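Local coordinates for protein WZI (PDB 2YNK) that probably binds capsular polysaccharide as an outer-membrane beta-barrel lectin and supports assembly of the group 1 capsule at the cell surface of Escherichia coli, at residues Leu25-Thr29 against Trp30-Gln34; Ile121-Ser125 against Arg126-Asn130; Ala15-Asp19 against Arg20-His24. All coordinates share one frame; numbering follows the deposited sequence.

Contact 1 (Leu25-Thr29 against Trp30-Gln34); sequences LSLST and WPLSQ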
ATOM      1  N   LEU A  25     -14.735  -8.741  -0.918  1.00 53.79           N
ATOM      2  CA  LEU A  25     -14.165  -7.462  -1.287  1.00 52.71           C
ATOM      3  C   LEU A  25     -12.669  -7.551  -1.516  1.00 51.05           C
ATOM      4  O   LEU A  25     -11.922  -7.936  -0.615  1.00 52.10           O
ATOM      5  CB  LEU A  25     -14.415  -6.471  -0.157  1.00 53.27           C
ATOM      6  CG  LEU A  25     -13.945  -5.047  -0.395  1.00 51.91           C
ATOM      7  CD1 LEU A  25     -14.746  -4.467  -1.543  1.00 53.58           C
ATOM      8  CD2 LEU A  25     -14.115  -4.216   0.865  1.00 52.49           C
ATOM      9  N   SER A  26     -12.219  -7.170  -2.703  1.00 49.39           N
ATOM     10  CA  SER A  26     -10.791  -7.160  -2.975  1.00 49.00           C
ATOM     11  C   SER A  26     -10.086  -6.035  -2.209  1.00 48.88           C
ATOM     12  O   SER A  26     -10.547  -4.886  -2.187  1.00 48.32           O
ATOM     13  CB  SER A  26     -10.524  -6.994  -4.459  1.00 48.73           C
ATOM     14  OG  SER A  26      -9.143  -7.148  -4.711  1.00 49.21           O
ATOM     15  N   LEU A  27      -8.971  -6.379  -1.579  1.00 48.35           N
ATOM     16  CA  LEU A  27      -8.152  -5.402  -0.888  1.00 47.45           C
ATOM     17  C   LEU A  27      -6.736  -5.383  -1.453  1.00 47.11           C
ATOM     18  O   LEU A  27      -5.810  -5.000  -0.754  1.00 46.91           O
ATOM     19  CB  LEU A  27      -8.110  -5.725   0.602  1.00 46.54           C
ATOM     20  CG  LEU A  27      -9.452  -5.724   1.329  1.00 46.50           C
ATOM     21  CD1 LEU A  27      -9.275  -6.175   2.773  1.00 46.01           C
ATOM     22  CD2 LEU A  27     -10.088  -4.349   1.276  1.00 46.24           C
ATOM     23  N   SER A  28      -6.560  -5.780  -2.713  1.00 47.44           N
ATOM     24  CA  SER A  28      -5.213  -5.862  -3.290  1.00 47.65           C
ATOM     25  C   SER A  28      -4.930  -4.776  -4.338  1.00 48.07           C
ATOM     26  O   SER A  28      -3.866  -4.769  -4.953  1.00 52.06           O
ATOM     27  CB  SER A  28      -4.970  -7.249  -3.882  1.00 48.07           C
ATOM     28  OG  SER A  28      -5.686  -7.414  -5.085  1.00 49.74           O
ATOM     29  N   THR A  29      -5.870  -3.856  -4.529  1.00 47.04           N
ATOM     30  CA  THR A  29      -5.667  -2.714  -5.397  1.00 45.29           C
ATOM     31  C   THR A  29      -6.194  -1.460  -4.720  1.00 46.51           C
ATOM     32  O   THR A  29      -7.403  -1.205  -4.713  1.00 48.28           O
ATOM     33  CB  THR A  29      -6.350  -2.917  -6.747  1.00 45.25           C
ATOM     34  OG1 THR A  29      -5.641  -3.924  -7.468  1.00 48.24           O
ATOM     35  CG2 THR A  29      -6.345  -1.661  -7.560  1.00 44.34           C
ATOM     36  N   TRP A  30      -5.264  -0.693  -4.140  1.00 46.02           N
ATOM     37  CA  TRP A  30      -5.563   0.609  -3.564  1.00 44.67           C
ATOM     38  C   TRP A  30      -5.132   1.702  -4.497  1.00 43.28           C
ATOM     39  O   TRP A  30      -4.177   1.531  -5.241  1.00 44.44           O
ATOM     40  CB  TRP A  30      -4.856   0.763  -2.239  1.00 45.20           C
ATOM     41  CG  TRP A  30      -5.338  -0.218  -1.216  1.00 46.00           C
ATOM     42  CD1 TRP A  30      -5.139  -1.590  -1.195  1.00 46.45           C
ATOM     43  CD2 TRP A  30      -6.145   0.070  -0.029  1.00 46.76           C
ATOM     44  NE1 TRP A  30      -5.747  -2.151  -0.105  1.00 47.59           N
ATOM     45  CE2 TRP A  30      -6.364  -1.210   0.635  1.00 47.07           C
ATOM     46  CE3 TRP A  30      -6.682   1.219   0.528  1.00 47.03           C
ATOM     47  CZ2 TRP A  30      -7.087  -1.312   1.808  1.00 48.32           C
ATOM     48  CZ3 TRP A  30      -7.412   1.107   1.710  1.00 47.80           C
ATOM     49  CH2 TRP A  30      -7.610  -0.130   2.334  1.00 48.88           C
ATOM     50  N   PRO A  31      -5.828   2.848  -4.469  1.00 41.46           N
ATOM     51  CA  PRO A  31      -6.923   3.171  -3.567  1.00 42.11           C
ATOM     52  C   PRO A  31      -8.206   2.414  -3.909  1.00 44.13           C
ATOM     53  O   PRO A  31      -8.398   1.998  -5.054  1.00 44.66           O
ATOM     54  CB  PRO A  31      -7.100   4.670  -3.779  1.00 39.89           C
ATOM     55  CG  PRO A  31      -6.759   4.860  -5.197  1.00 39.48           C
ATOM     56  CD  PRO A  31      -5.623   3.913  -5.460  1.00 40.09           C
ATOM     57  N   LEU A  32      -9.065   2.227  -2.911  1.00 45.66           N
ATOM     58  CA  LEU A  32     -10.352   1.539  -3.102  1.00 46.27           C
ATOM     59  C   LEU A  32     -11.459   2.547  -3.379  1.00 47.05           C
ATOM     60  O   LEU A  32     -11.513   3.600  -2.755  1.00 49.19           O
ATOM     61  CB  LEU A  32     -10.731   0.745  -1.847  1.00 45.26           C
ATOM     62  CG  LEU A  32      -9.705  -0.218  -1.258  1.00 43.39           C
ATOM     63  CD1 LEU A  32     -10.135  -0.657   0.126  1.00 43.10           C
ATOM     64  CD2 LEU A  32      -9.501  -1.407  -2.176  1.00 42.67           C
ATOM     65  N   SER A  33     -12.355   2.213  -4.298  1.00 48.54           N
ATOM     66  CA  SER A  33     -13.608   2.963  -4.471  1.00 48.16           C
ATOM     67  C   SER A  33     -14.533   2.739  -3.274  1.00 46.90           C
ATOM     68  O   SER A  33     -14.784   1.614  -2.895  1.00 46.05           O
ATOM     69  CB  SER A  33     -14.314   2.518  -5.743  1.00 48.48           C
ATOM     70  OG  SER A  33     -13.416   2.520  -6.841  1.00 46.97           O
ATOM     71  N   GLN A  34     -15.020   3.814  -2.673  1.00 47.41           N
ATOM     72  CA  GLN A  34     -15.887   3.709  -1.499  1.00 50.15           C
ATOM     73  C   GLN A  34     -17.196   2.984  -1.880  1.00 52.08           C
ATOM     74  O   GLN A  34     -17.701   2.148  -1.136  1.00 49.59           O
ATOM     75  CB  GLN A  34     -16.189   5.105  -0.922  1.00 50.39           C
ATOM     76  CG  GLN A  34     -16.453   5.119   0.575  1.00 50.82           C
ATOM     77  CD  GLN A  34     -17.064   6.421   1.068  1.00 52.40           C
ATOM     78  OE1 GLN A  34     -16.521   7.504   0.856  1.00 50.98           O
ATOM     79  NE2 GLN A  34     -18.208   6.316   1.739  1.00 55.75           N
TER
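W30 folds back over the chain that leads into it, and its side chain meets T29, L27 and L32 in turn. CB lies against the T29 carbonyl carbon, and CG follows past it, 3.8 Å from T29 C. Chi1 of -64° places CG beside the backbone N and anti to the carbonyl carbon, which returns the ring toward residues earlier in the chain. CD1 then nears the L27 carbonyl, and NE1 reaches it: W30 NE1 donates to L27 O at 2.9 Å, with an N-H...O angle of 142°. The nitrogen stands well above the carbonyl plane of L27, not on a lone pair, while the oxygen lies near the ring plane. At the benzo end, W30 CZ2 meets L27 CD2 at 4.3 Å. One face of the indole is covered by L32, whose CG sits 3.7 Å above the plane of the W30 ring, over its centre. From there L32 CD1 reaches L27 CD2 at 3.9 Å, closing an apolar triangle, and L32 CD2 lies beside T29 O. The cis peptide before P31 turns the chain between W30 and L32. F86 adds an edge-to-face contact to W30. Facing the barrel strands, T29 OG1 bonds R217, while the hydroxyls of S26 and S28 both bond E227. The buried indole N-H is thus paid for by a backbone carbonyl, which probably helps fix the rotation of a ring that also packs on L27, L32 and F86, while the neighbouring hydroxyls serve charged partners on the barrel.

Contact 2 (Ile121-Ser125 against Arg126-Asn130); sequences ISNGS and RFNAN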
ATOM      1  N   ILE A 121      12.864  11.470   3.521  1.00 53.06           N
ATOM      2  CA  ILE A 121      12.845  11.483   2.064  1.00 52.54           C
ATOM      3  C   ILE A 121      13.082  12.922   1.599  1.00 52.22           C
ATOM      4  O   ILE A 121      12.489  13.840   2.139  1.00 55.10           O
ATOM      5  CB  ILE A 121      11.498  10.933   1.521  1.00 49.74           C
ATOM      6  CG1 ILE A 121      11.197   9.554   2.120  1.00 50.24           C
ATOM      7  CG2 ILE A 121      11.515  10.835   0.006  1.00 48.06           C
ATOM      8  CD1 ILE A 121      10.102   8.786   1.401  1.00 47.87           C
ATOM      9  N   SER A 122      13.954  13.121   0.615  1.00 53.62           N
ATOM     10  CA  SER A 122      14.252  14.472   0.118  1.00 56.15           C
ATOM     11  C   SER A 122      13.054  15.114  -0.529  1.00 56.46           C
ATOM     12  O   SER A 122      12.114  14.430  -0.949  1.00 58.99           O
ATOM     13  CB  SER A 122      15.382  14.454  -0.915  1.00 58.66           C
ATOM     14  OG  SER A 122      16.628  14.279  -0.278  1.00 65.25           O
ATOM     15  N   ASN A 123      13.101  16.437  -0.632  1.00 55.71           N
ATOM     16  CA  ASN A 123      12.061  17.174  -1.306  1.00 56.55           C
ATOM     17  C   ASN A 123      12.558  18.535  -1.743  1.00 58.78           C
ATOM     18  O   ASN A 123      13.685  18.923  -1.428  1.00 67.50           O
ATOM     19  CB  ASN A 123      10.852  17.319  -0.378  1.00 58.40           C
ATOM     20  CG  ASN A 123       9.527  17.161  -1.103  1.00 56.18           C
ATOM     21  OD1 ASN A 123       9.424  16.458  -2.107  1.00 51.49           O
ATOM     22  ND2 ASN A 123       8.501  17.818  -0.582  1.00 60.38           N
ATOM     23  N   GLY A 124      11.730  19.247  -2.500  1.00 57.44           N
ATOM     24  CA  GLY A 124      12.033  20.618  -2.887  1.00 55.78           C
ATOM     25  C   GLY A 124      11.899  21.562  -1.708  1.00 55.05           C
ATOM     26  O   GLY A 124      12.600  22.558  -1.616  1.00 57.40           O
ATOM     27  N   SER A 125      11.023  21.216  -0.779  1.00 53.78           N
ATOM     28  CA  SER A 125      10.543  22.155   0.218  1.00 52.71           C
ATOM     29  C   SER A 125       9.961  21.367   1.350  1.00 54.57           C
ATOM     30  O   SER A 125       9.461  20.259   1.137  1.00 63.60           O
ATOM     31  CB  SER A 125       9.440  23.010  -0.395  1.00 49.83           C
ATOM     32  OG  SER A 125       8.792  23.769   0.591  1.00 48.48           O
ATOM     33  N   ARG A 126       9.984  21.926   2.547  1.00 55.38           N
ATOM     34  CA  ARG A 126       9.371  21.259   3.692  1.00 55.25           C
ATOM     35  C   ARG A 126       7.841  21.307   3.642  1.00 52.85           C
ATOM     36  O   ARG A 126       7.185  20.713   4.483  1.00 52.33           O
ATOM     37  CB  ARG A 126       9.876  21.852   5.007  1.00 59.17           C
ATOM     38  CG  ARG A 126       9.449  23.282   5.296  1.00 61.81           C
ATOM     39  CD  ARG A 126      10.489  23.946   6.184  1.00 67.17           C
ATOM     40  NE  ARG A 126      10.100  25.282   6.634  1.00 70.85           N
ATOM     41  CZ  ARG A 126       9.468  25.552   7.774  1.00 73.24           C
ATOM     42  NH1 ARG A 126       9.119  24.580   8.621  1.00 74.32           N
ATOM     43  NH2 ARG A 126       9.173  26.812   8.068  1.00 74.59           N
ATOM     44  N   PHE A 127       7.297  22.026   2.667  1.00 51.56           N
ATOM     45  CA  PHE A 127       5.869  22.095   2.421  1.00 50.84           C
ATOM     46  C   PHE A 127       5.533  21.240   1.220  1.00 50.15           C
ATOM     47  O   PHE A 127       6.264  21.282   0.219  1.00 49.82           O
ATOM     48  CB  PHE A 127       5.451  23.522   2.080  1.00 51.32           C
ATOM     49  CG  PHE A 127       5.442  24.455   3.247  1.00 52.29           C
ATOM     50  CD1 PHE A 127       4.346  24.501   4.102  1.00 52.78           C
ATOM     51  CD2 PHE A 127       6.506  25.322   3.467  1.00 52.83           C
ATOM     52  CE1 PHE A 127       4.323  25.384   5.166  1.00 54.73           C
ATOM     53  CE2 PHE A 127       6.493  26.207   4.530  1.00 53.83           C
ATOM     54  CZ  PHE A 127       5.406  26.239   5.383  1.00 55.40           C
ATOM     55  N   ASN A 128       4.419  20.499   1.291  1.00 47.41           N
ATOM     56  CA  ASN A 128       3.952  19.733   0.133  1.00 45.77           C
ATOM     57  C   ASN A 128       2.462  19.381   0.157  1.00 45.86           C
ATOM     58  O   ASN A 128       1.779  19.521   1.175  1.00 46.53           O
ATOM     59  CB  ASN A 128       4.788  18.474  -0.032  1.00 44.28           C
ATOM     60  CG  ASN A 128       4.373  17.385   0.911  1.00 44.76           C
ATOM     61  OD1 ASN A 128       3.496  16.613   0.592  1.00 48.12           O
ATOM     62  ND2 ASN A 128       4.999  17.312   2.076  1.00 45.42           N
ATOM     63  N   ALA A 129       1.972  18.916  -0.985  1.00 44.54           N
ATOM     64  CA  ALA A 129       0.569  18.582  -1.142  1.00 43.64           C
ATOM     65  C   ALA A 129       0.376  17.093  -1.441  1.00 42.17           C
ATOM     66  O   ALA A 129      -0.421  16.740  -2.304  1.00 41.03           O
ATOM     67  CB  ALA A 129      -0.035  19.436  -2.247  1.00 43.32           C
ATOM     68  N   ASN A 130       1.113  16.233  -0.730  1.00 42.45           N
ATOM     69  CA  ASN A 130       1.017  14.776  -0.900  1.00 41.98           C
ATOM     70  C   ASN A 130      -0.373  14.261  -0.463  1.00 44.89           C
ATOM     71  O   ASN A 130      -0.945  14.698   0.545  1.00 44.81           O
ATOM     72  CB  ASN A 130       2.126  14.046  -0.118  1.00 41.54           C
ATOM     73  CG  ASN A 130       3.551  14.297  -0.682  1.00 42.57           C
ATOM     74  OD1 ASN A 130       4.555  13.856  -0.097  1.00 40.26           O
ATOM     75  ND2 ASN A 130       3.638  15.000  -1.808  1.00 40.83           N
TER
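S125 holds the backbone of F127 through its hydroxyl, forming an ST turn at the end of the loop of a beta hairpin that joins the neighbouring antiparallel barrel strands 107-116 and 127-138. F127 N donates to S125 OG at 3.1 Å, and the bond is nearly straight, at 167°. OG can accept it because chi1 of 170° sets the hydroxyl anti to the S125 nitrogen and beside its carbonyl carbon, on the path of the following chain. The same oxygen lies in the plane of the F127 ring, at its edge, with CB of F127 3.7 Å from S125 OG.

A second bond, within the loop, supports the turn. N123 ND2 donates to S125 O at 3.1 Å, approaching in the carbonyl plane although the oxygen is tilted somewhat from the plane of the amide. S125 is therefore gripped at both its hydroxyl and its carbonyl. The N123 amide also crosses the side chain of N128 at about a right angle, the two amide planes 84° apart, with N123 ND2 3.8 Å from N128 CB.

Farther out, the N123 amide oxygen has a weak hydrogen bond from Q355, and R167 packs against both N123 and N128. N114 of strand 107-116 pairs with N128 through the backbone, tying the first residues of strand 127-138 to the adjoining strand. R126 and F127 both rest on V115 of that strand, and R126 also touches a bound dodecane, in a pocket it shares with Y74, T75, N94 and S95. F127 CE2 lies 4.1 Å above the plane of the R126 guanidinium, offset toward its rim.

Contact 3 (Ala15-Asp19 against Arg20-His24); sequences AWLSD and RGVIH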
ATOM      1  N   ALA A  15     -10.063  -6.633   5.822  1.00 52.93           N
ATOM      2  CA  ALA A  15      -9.424  -7.928   5.569  1.00 52.80           C
ATOM      3  C   ALA A  15      -9.923  -8.992   6.543  1.00 53.09           C
ATOM      4  O   ALA A  15     -10.042 -10.167   6.195  1.00 53.81           O
ATOM      5  CB  ALA A  15      -7.907  -7.799   5.653  1.00 49.32           C
ATOM      6  N   TRP A  16     -10.198  -8.566   7.768  1.00 54.23           N
ATOM      7  CA  TRP A  16     -10.746  -9.440   8.793  1.00 56.99           C
ATOM      8  C   TRP A  16     -12.103  -9.925   8.340  1.00 59.46           C
ATOM      9  O   TRP A  16     -12.364 -11.124   8.293  1.00 60.45           O
ATOM     10  CB  TRP A  16     -10.830  -8.669  10.112  1.00 56.63           C
ATOM     11  CG  TRP A  16     -11.154  -9.476  11.350  1.00 58.07           C
ATOM     12  CD1 TRP A  16     -10.263 -10.036  12.255  1.00 58.09           C
ATOM     13  CD2 TRP A  16     -12.485  -9.785  11.892  1.00 57.88           C
ATOM     14  NE1 TRP A  16     -10.933 -10.672  13.271  1.00 58.42           N
ATOM     15  CE2 TRP A  16     -12.264 -10.549  13.117  1.00 58.45           C
ATOM     16  CE3 TRP A  16     -13.785  -9.516  11.495  1.00 59.57           C
ATOM     17  CZ2 TRP A  16     -13.318 -11.022  13.890  1.00 60.04           C
ATOM     18  CZ3 TRP A  16     -14.840  -9.990  12.285  1.00 59.78           C
ATOM     19  CH2 TRP A  16     -14.610 -10.728  13.451  1.00 59.64           C
ATOM     20  N   LEU A  17     -12.962  -8.986   7.962  1.00 59.33           N
ATOM     21  CA  LEU A  17     -14.315  -9.303   7.528  1.00 61.15           C
ATOM     22  C   LEU A  17     -14.328 -10.178   6.269  1.00 62.91           C
ATOM     23  O   LEU A  17     -15.155 -11.089   6.143  1.00 62.48           O
ATOM     24  CB  LEU A  17     -15.101  -8.006   7.292  1.00 59.71           C
ATOM     25  CG  LEU A  17     -15.428  -7.217   8.564  1.00 58.44           C
ATOM     26  CD1 LEU A  17     -15.619  -5.744   8.255  1.00 56.37           C
ATOM     27  CD2 LEU A  17     -16.663  -7.792   9.250  1.00 60.06           C
ATOM     28  N   SER A  18     -13.403  -9.907   5.350  1.00 62.33           N
ATOM     29  CA  SER A  18     -13.374 -10.594   4.057  1.00 62.23           C
ATOM     30  C   SER A  18     -12.925 -12.040   4.197  1.00 61.43           C
ATOM     31  O   SER A  18     -13.517 -12.935   3.605  1.00 63.98           O
ATOM     32  CB  SER A  18     -12.466  -9.847   3.069  1.00 63.54           C
ATOM     33  OG  SER A  18     -12.080 -10.668   1.976  1.00 66.17           O
ATOM     34  N   ASP A  19     -11.884 -12.263   4.986  1.00 60.65           N
ATOM     35  CA  ASP A  19     -11.308 -13.597   5.125  1.00 62.66           C
ATOM     36  C   ASP A  19     -12.171 -14.512   5.984  1.00 61.36           C
ATOM     37  O   ASP A  19     -12.040 -15.723   5.919  1.00 61.31           O
ATOM     38  CB  ASP A  19      -9.895 -13.508   5.706  1.00 64.98           C
ATOM     39  CG  ASP A  19      -8.881 -12.981   4.704  1.00 67.05           C
ATOM     40  OD1 ASP A  19      -9.280 -12.352   3.697  1.00 70.92           O
ATOM     41  OD2 ASP A  19      -7.675 -13.203   4.924  1.00 69.75           O
ATOM     42  N   ARG A  20     -13.042 -13.921   6.792  1.00 60.95           N
ATOM     43  CA  ARG A  20     -14.020 -14.667   7.566  1.00 60.65           C
ATOM     44  C   ARG A  20     -15.313 -14.867   6.793  1.00 60.96           C
ATOM     45  O   ARG A  20     -16.259 -15.411   7.334  1.00 64.85           O
ATOM     46  CB  ARG A  20     -14.344 -13.931   8.866  1.00 61.02           C
ATOM     47  CG  ARG A  20     -13.189 -13.862   9.850  1.00 60.48           C
ATOM     48  CD  ARG A  20     -13.595 -13.129  11.117  1.00 60.36           C
ATOM     49  NE  ARG A  20     -14.618 -13.863  11.861  1.00 61.07           N
ATOM     50  CZ  ARG A  20     -14.387 -14.910  12.648  1.00 60.97           C
ATOM     51  NH1 ARG A  20     -13.156 -15.375  12.816  1.00 60.04           N
ATOM     52  NH2 ARG A  20     -15.403 -15.504  13.271  1.00 61.97           N
ATOM     53  N   GLY A  21     -15.372 -14.405   5.546  1.00 59.56           N
ATOM     54  CA  GLY A  21     -16.557 -14.587   4.714  1.00 58.06           C
ATOM     55  C   GLY A  21     -17.754 -13.698   5.030  1.00 56.50           C
ATOM     56  O   GLY A  21     -18.807 -13.853   4.419  1.00 59.54           O
ATOM     57  N   VAL A  22     -17.610 -12.766   5.963  1.00 53.00           N
ATOM     58  CA  VAL A  22     -18.690 -11.842   6.297  1.00 52.16           C
ATOM     59  C   VAL A  22     -18.964 -10.831   5.188  1.00 53.58           C
ATOM     60  O   VAL A  22     -20.074 -10.324   5.086  1.00 53.77           O
ATOM     61  CB  VAL A  22     -18.369 -11.055   7.569  1.00 50.42           C
ATOM     62  CG1 VAL A  22     -19.493 -10.080   7.890  1.00 50.13           C
ATOM     63  CG2 VAL A  22     -18.103 -12.007   8.726  1.00 50.36           C
ATOM     64  N   ILE A  23     -17.930 -10.491   4.409  1.00 55.55           N
ATOM     65  CA  ILE A  23     -18.081  -9.707   3.171  1.00 55.45           C
ATOM     66  C   ILE A  23     -17.171 -10.263   2.070  1.00 56.18           C
ATOM     67  O   ILE A  23     -16.303 -11.100   2.335  1.00 57.14           O
ATOM     68  CB  ILE A  23     -17.810  -8.198   3.370  1.00 54.88           C
ATOM     69  CG1 ILE A  23     -16.431  -7.947   3.978  1.00 55.58           C
ATOM     70  CG2 ILE A  23     -18.876  -7.572   4.250  1.00 55.12           C
ATOM     71  CD1 ILE A  23     -16.188  -6.495   4.355  1.00 54.91           C
ATOM     72  N   HIS A  24     -17.406  -9.828   0.832  1.00 57.39           N
ATOM     73  CA  HIS A  24     -16.554 -10.194  -0.295  1.00 59.27           C
ATOM     74  C   HIS A  24     -16.053  -8.931  -0.924  1.00 58.27           C
ATOM     75  O   HIS A  24     -16.847  -8.118  -1.390  1.00 60.17           O
ATOM     76  CB  HIS A  24     -17.313 -11.056  -1.285  1.00 62.83           C
ATOM     77  CG  HIS A  24     -17.903 -12.299  -0.659  1.00 69.97           C
ATOM     78  ND1 HIS A  24     -17.136 -13.258  -0.095  1.00 72.99           N
ATOM     79  CD2 HIS A  24     -19.230 -12.706  -0.492  1.00 72.74           C
ATOM     80  CE1 HIS A  24     -17.928 -14.232   0.397  1.00 73.85           C
ATOM     81  NE2 HIS A  24     -19.209 -13.892   0.154  1.00 75.50           N
TER
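R20 sets its CD over one face of the indole of W16, one turn earlier in the chain, in the buried, closely packed part of the contact. R20 CD sits 3.3 Å from the centroid of the W16 six-membered ring, almost on the ring normal, in a CH-pi contact. The two side chains run side by side and point the same way; the arginine chain bends at chi3 (66°), and the guanidinium and ring planes end 21° apart. The charged end is held by E51 through a salt bridge and by the carbonyl of H315, while W16 NE1 bonds H316 O. A second apolar patch forms as I23 CD1 folds back to 3.5 Å from L17 CB, with V22 CG1 against L17 CD2.

Helix 8-19 ends here in a Schellman motif. G21 N donates to S18 O at 3.1 Å, V22 N bonds L17 O weakly at 3.0 Å, and G21 adopts a positive phi of 75°. I23 N adds another weak bond to L17 O, so that carbonyl serves two donors. S18 CA meets I23 O in a CA-H...O contact at 3.4 Å.

The opposite character appears at the turn itself. G21 is partly exposed and offers only backbone to the helix, and beyond I23 the chain passes to H24, an exposed residue whose CB points away from the helix.

Overall arrangement
Contacts 1 and 3 are buried and follow one another in the N-terminal region, their centres about 13 Å apart; they touch directly where L27 CD1 packs on A15 N. Both set a tryptophan against aliphatic groups, but contact 3 ends a helix with backbone caps, whereas contact 1 lies on a loop and short strands leading into helix 34-42. Contact 2 belongs to the surface, on a hairpin loop of the barrel, about 37 Å from contact 3 between centres and across the chain's centre from it. Its chemistry is accordingly polar, with a dodecane beside R126. In the buried pair, hydroxyls of contact 1 reach R217 and E227 of the barrel, and R20 of contact 3 is salt-bridged to E51 of helix 49-65.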